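Local coordinates for protein flavin-dependent monooxygenase, oxygenase subunit HsaA (Rhodococcus sp., PDB 2RFQ) that hydroxylates the phenolic ring of the secosteroid 3-HSA, next to its existing hydroxyl, during cholesterol catabolism, using reduced FMN and molecular oxygen, at residues A71-A76 against A292-L297; T240-I245 against R328-A333. All coordinates share one frame; numbering follows the deposited sequence. Where two conformers were deposited one is given.

Contact 1: residues A71-A76 against A292-L297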
# COMPACT_ATOMS: atom_id res chain seq x y z
N ALA A 71 -28.30 -5.36 10.88
CA ALA A 71 -29.39 -5.52 9.88
C ALA A 71 -29.01 -4.85 8.57
O ALA A 71 -29.18 -5.42 7.48
CB ALA A 71 -30.69 -4.97 10.43
N VAL A 72 -28.45 -3.65 8.68
CA VAL A 72 -27.95 -2.92 7.52
C VAL A 72 -26.89 -3.71 6.76
O VAL A 72 -26.97 -3.85 5.53
CB VAL A 72 -27.40 -1.55 7.93
CG1 VAL A 72 -26.64 -0.89 6.76
CG2 VAL A 72 -28.59 -0.66 8.30
N ARG A 73 -25.92 -4.21 7.51
CA ARG A 73 -24.85 -5.02 6.94
C ARG A 73 -25.43 -6.17 6.13
O ARG A 73 -25.00 -6.42 4.99
CB ARG A 73 -23.93 -5.57 8.02
CG ARG A 73 -22.74 -6.30 7.46
CD ARG A 73 -21.92 -6.88 8.57
NE ARG A 73 -22.53 -8.10 9.06
CZ ARG A 73 -21.88 -9.02 9.80
NH1 ARG A 73 -20.59 -8.86 10.13
NH2 ARG A 73 -22.52 -10.10 10.21
N LYS A 74 -26.41 -6.87 6.71
CA LYS A 74 -27.05 -8.00 6.03
C LYS A 74 -27.74 -7.56 4.72
O LYS A 74 -27.52 -8.17 3.67
CB LYS A 74 -28.08 -8.64 6.98
CG LYS A 74 -28.74 -9.87 6.44
CD LYS A 74 -29.84 -10.40 7.38
CE LYS A 74 -29.27 -10.86 8.70
NZ LYS A 74 -28.44 -12.11 8.59
N ILE A 75 -28.59 -6.53 4.80
CA ILE A 75 -29.29 -6.07 3.59
C ILE A 75 -28.31 -5.68 2.49
O ILE A 75 -28.46 -6.10 1.32
CB ILE A 75 -30.23 -4.89 3.89
CG1 ILE A 75 -31.28 -5.31 4.93
CG2 ILE A 75 -30.90 -4.38 2.60
CD1 ILE A 75 -31.96 -4.08 5.57
N ALA A 76 -27.31 -4.89 2.86
CA ALA A 76 -26.33 -4.40 1.88
C ALA A 76 -25.50 -5.51 1.25
O ALA A 76 -24.97 -5.33 0.15
CB ALA A 76 -25.41 -3.38 2.56
N ALA A 292 -12.00 -6.89 10.15
CA ALA A 292 -11.45 -5.83 11.01
C ALA A 292 -12.34 -4.58 10.97
O ALA A 292 -12.63 -3.96 12.01
CB ALA A 292 -10.03 -5.48 10.59
N ALA A 293 -12.76 -4.22 9.76
CA ALA A 293 -13.67 -3.08 9.56
C ALA A 293 -14.92 -3.25 10.42
O ALA A 293 -15.28 -2.35 11.15
CB ALA A 293 -14.05 -2.95 8.10
N TRP A 294 -15.56 -4.40 10.32
CA TRP A 294 -16.76 -4.66 11.11
C TRP A 294 -16.50 -4.67 12.63
O TRP A 294 -17.27 -4.10 13.39
CB TRP A 294 -17.43 -5.96 10.66
CG TRP A 294 -18.68 -6.21 11.45
CD1 TRP A 294 -18.88 -7.19 12.40
CD2 TRP A 294 -19.89 -5.44 11.42
NE1 TRP A 294 -20.15 -7.07 12.95
CE2 TRP A 294 -20.78 -6.01 12.36
CE3 TRP A 294 -20.30 -4.31 10.67
CZ2 TRP A 294 -22.08 -5.51 12.58
CZ3 TRP A 294 -21.61 -3.81 10.88
CH2 TRP A 294 -22.47 -4.42 11.84
N ARG A 295 -15.42 -5.32 13.05
CA ARG A 295 -15.09 -5.36 14.49
C ARG A 295 -14.95 -3.97 15.07
O ARG A 295 -15.50 -3.69 16.13
CB ARG A 295 -13.81 -6.14 14.72
CG ARG A 295 -14.00 -7.65 14.67
CD ARG A 295 -12.69 -8.32 15.05
NE ARG A 295 -12.70 -9.77 14.81
CZ ARG A 295 -13.15 -10.66 15.70
NH1 ARG A 295 -13.59 -10.27 16.90
NH2 ARG A 295 -13.15 -11.95 15.40
N GLN A 296 -14.26 -3.09 14.35
CA GLN A 296 -14.11 -1.71 14.86
C GLN A 296 -15.41 -0.90 14.75
O GLN A 296 -15.80 -0.20 15.71
CB GLN A 296 -12.98 -0.99 14.12
CG GLN A 296 -11.65 -1.68 14.39
CD GLN A 296 -10.47 -0.90 13.86
OE1 GLN A 296 -10.41 -0.58 12.66
NE2 GLN A 296 -9.52 -0.58 14.76
N LEU A 297 -16.07 -1.00 13.60
CA LEU A 297 -17.28 -0.21 13.39
C LEU A 297 -18.37 -0.57 14.39
O LEU A 297 -18.96 0.30 15.02
CB LEU A 297 -17.79 -0.40 11.95
CG LEU A 297 -18.88 0.59 11.54
CD1 LEU A 297 -18.28 2.00 11.28
CD2 LEU A 297 -19.53 0.07 10.29
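R73 and W294 join two helices that stand well apart, their CA atoms 9.1 Å from each other at the closest pair. In this acyl-CoA dehydrogenase-like fold the contact ties helix 65-76 of the N-terminal helical domain to helix 277-309 of the C-terminal helical bundle. Two long side chains span the gap. R73 is modelled in two conformations; in the one described here CG leaves anti to N (chi1 -175°) and the chain runs straight until it bends at chi3, which lays its outer half across the indole. R73 CD sits over the six-membered ring of W294, 3.7 Å from the centroid, as a CH-pi contact. Farther out, R73 CZ lies 4.1 Å from the centroid of the five-membered ring of W294 in a cation-pi interaction, the guanidinium plane tilted 38° from the indole. Arginine offers methylenes and charge to one aromatic face, and tryptophan's fused rings take one each; Y250 of helix 233-266 is a second cation-pi partner of R73 and also touches W294. A leucine in place of W294 would probably deprive the arginine's charge of this pi face and leave its outer half less firmly placed. R73 NH1 rests above the ring plane near its rim, 3.3 Å from W294 CD1.

Contact 2: residues T240-I245 against R328-A333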
# COMPACT_ATOMS: atom_id res chain seq x y z
N THR A 240 -23.93 4.89 9.88
CA THR A 240 -25.01 4.55 8.91
C THR A 240 -24.54 4.59 7.44
O THR A 240 -25.09 3.90 6.58
CB THR A 240 -26.31 5.34 9.17
OG1 THR A 240 -27.36 4.40 9.51
CG2 THR A 240 -26.77 6.10 7.95
N ILE A 241 -23.49 5.36 7.19
CA ILE A 241 -22.86 5.47 5.89
C ILE A 241 -21.81 4.38 5.67
O ILE A 241 -21.67 3.87 4.55
CB ILE A 241 -22.25 6.91 5.74
CG1 ILE A 241 -23.36 7.96 5.84
CG2 ILE A 241 -21.31 7.02 4.51
CD1 ILE A 241 -24.56 7.72 4.87
N SER A 242 -21.05 4.03 6.70
CA SER A 242 -20.04 2.98 6.53
C SER A 242 -20.63 1.57 6.56
O SER A 242 -20.17 0.69 5.83
CB SER A 242 -18.92 3.09 7.59
OG SER A 242 -18.22 4.31 7.44
N ALA A 243 -21.62 1.35 7.43
CA ALA A 243 -22.17 -0.02 7.60
C ALA A 243 -22.62 -0.67 6.28
O ALA A 243 -22.29 -1.84 6.04
CB ALA A 243 -23.29 -0.03 8.65
N PRO A 244 -23.36 0.06 5.42
CA PRO A 244 -23.76 -0.58 4.14
C PRO A 244 -22.56 -0.87 3.24
O PRO A 244 -22.56 -1.86 2.54
CB PRO A 244 -24.74 0.42 3.51
CG PRO A 244 -24.49 1.74 4.21
CD PRO A 244 -23.89 1.43 5.55
N ILE A 245 -21.52 -0.04 3.29
CA ILE A 245 -20.34 -0.30 2.47
C ILE A 245 -19.61 -1.55 2.97
O ILE A 245 -19.20 -2.40 2.17
CB ILE A 245 -19.43 0.92 2.38
CG1 ILE A 245 -20.22 2.08 1.74
CG2 ILE A 245 -18.19 0.60 1.57
CD1 ILE A 245 -19.48 3.46 1.81
N ARG A 328 -12.10 4.59 8.38
CA ARG A 328 -11.17 3.52 7.98
C ARG A 328 -11.89 2.24 7.57
O ARG A 328 -11.43 1.54 6.67
CB ARG A 328 -10.15 3.22 9.08
CG ARG A 328 -8.85 2.59 8.50
CD ARG A 328 -7.64 2.90 9.43
NE ARG A 328 -6.34 2.41 8.96
CZ ARG A 328 -5.63 2.98 7.99
NH1 ARG A 328 -6.09 4.07 7.35
NH2 ARG A 328 -4.45 2.48 7.64
N ALA A 329 -13.02 1.94 8.22
CA ALA A 329 -13.80 0.74 7.89
C ALA A 329 -14.29 0.83 6.44
O ALA A 329 -14.21 -0.15 5.68
CB ALA A 329 -14.98 0.63 8.82
N THR A 330 -14.77 2.01 6.04
CA THR A 330 -15.13 2.23 4.63
C THR A 330 -13.93 1.95 3.73
O THR A 330 -14.04 1.23 2.75
CB THR A 330 -15.64 3.67 4.43
OG1 THR A 330 -16.92 3.75 5.08
CG2 THR A 330 -15.77 4.01 2.92
N GLY A 331 -12.78 2.50 4.10
CA GLY A 331 -11.54 2.28 3.33
C GLY A 331 -11.16 0.82 3.23
O GLY A 331 -10.80 0.34 2.14
N ARG A 332 -11.23 0.09 4.36
CA ARG A 332 -10.89 -1.34 4.36
C ARG A 332 -11.86 -2.13 3.47
O ARG A 332 -11.46 -3.05 2.75
CB ARG A 332 -10.97 -1.91 5.79
CG ARG A 332 -9.92 -1.34 6.76
CD ARG A 332 -9.93 -2.16 8.06
NE ARG A 332 -9.57 -1.33 9.22
CZ ARG A 332 -8.33 -1.08 9.64
NH1 ARG A 332 -8.13 -0.33 10.72
NH2 ARG A 332 -7.28 -1.54 8.96
N ALA A 333 -13.14 -1.79 3.56
CA ALA A 333 -14.17 -2.46 2.75
C ALA A 333 -13.90 -2.26 1.26
O ALA A 333 -13.92 -3.24 0.48
CB ALA A 333 -15.55 -1.98 3.14
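S242 and T330 meet where helices 233-266 and 316-344 run side by side in the C-terminal four-helix bundle of the acyl-CoA dehydrogenase fold. The segment axes are nearly parallel, 19° apart, and approach to 8.8 Å. The CA atoms of S242 and T330 come within 5.3 Å, where a short serine and threonine can bring their hydroxyls together. T330 can be followed outward. Its CB is 4.0 Å from S242 OG, and there the side chain forks. The T330 OG1 branch forms a hydrogen bond of 2.8 Å with S242 OG, in which either hydroxyl could be the donor. S242 OG also bonds NE2 of Q326, one turn back on the helix of T330, which gives this buried serine oxygen two polar partners. OG1 lies beside the threonine N (chi1 -70°), which leaves CG2 of T330 anti to it and 3.9 Å from CD1 of I245; a single beta-branched residue thus serves both a polar and an apolar neighbour. I245 fills the next turn of its helix, and its side chain comes within about 4 Å of that of W84, an FMN-binding residue by similarity. The CG2 branch of I245 packs on A333, whose single methyl CB lies 4.0 Å from I245 CG2 and 3.8 Å from I245 O.

Overall arrangement
The two contacts lie about 8 Å apart, centre to centre, and their segments alternate along the chain: 71-76, 240-245, 292-297, 328-333. Contact 2 is internal to the C-terminal helical bundle, whereas contact 1 fastens the N-terminal helical domain to it. Helix 277-309, which follows 233-266 and precedes 316-344, connects them: Q296 OE1 is probably hydrogen-bonded to R332 NH1, and A293 packs on A329. Helix 65-76 also reaches the second contact directly, with V72 and A76 against P244. Both sites border the second subunit, where D289 of that neighbouring chain forms salt bridges with R328 and R332, so the same bundle both meets the N-terminal domain and contributes to an interface of the homotetramer.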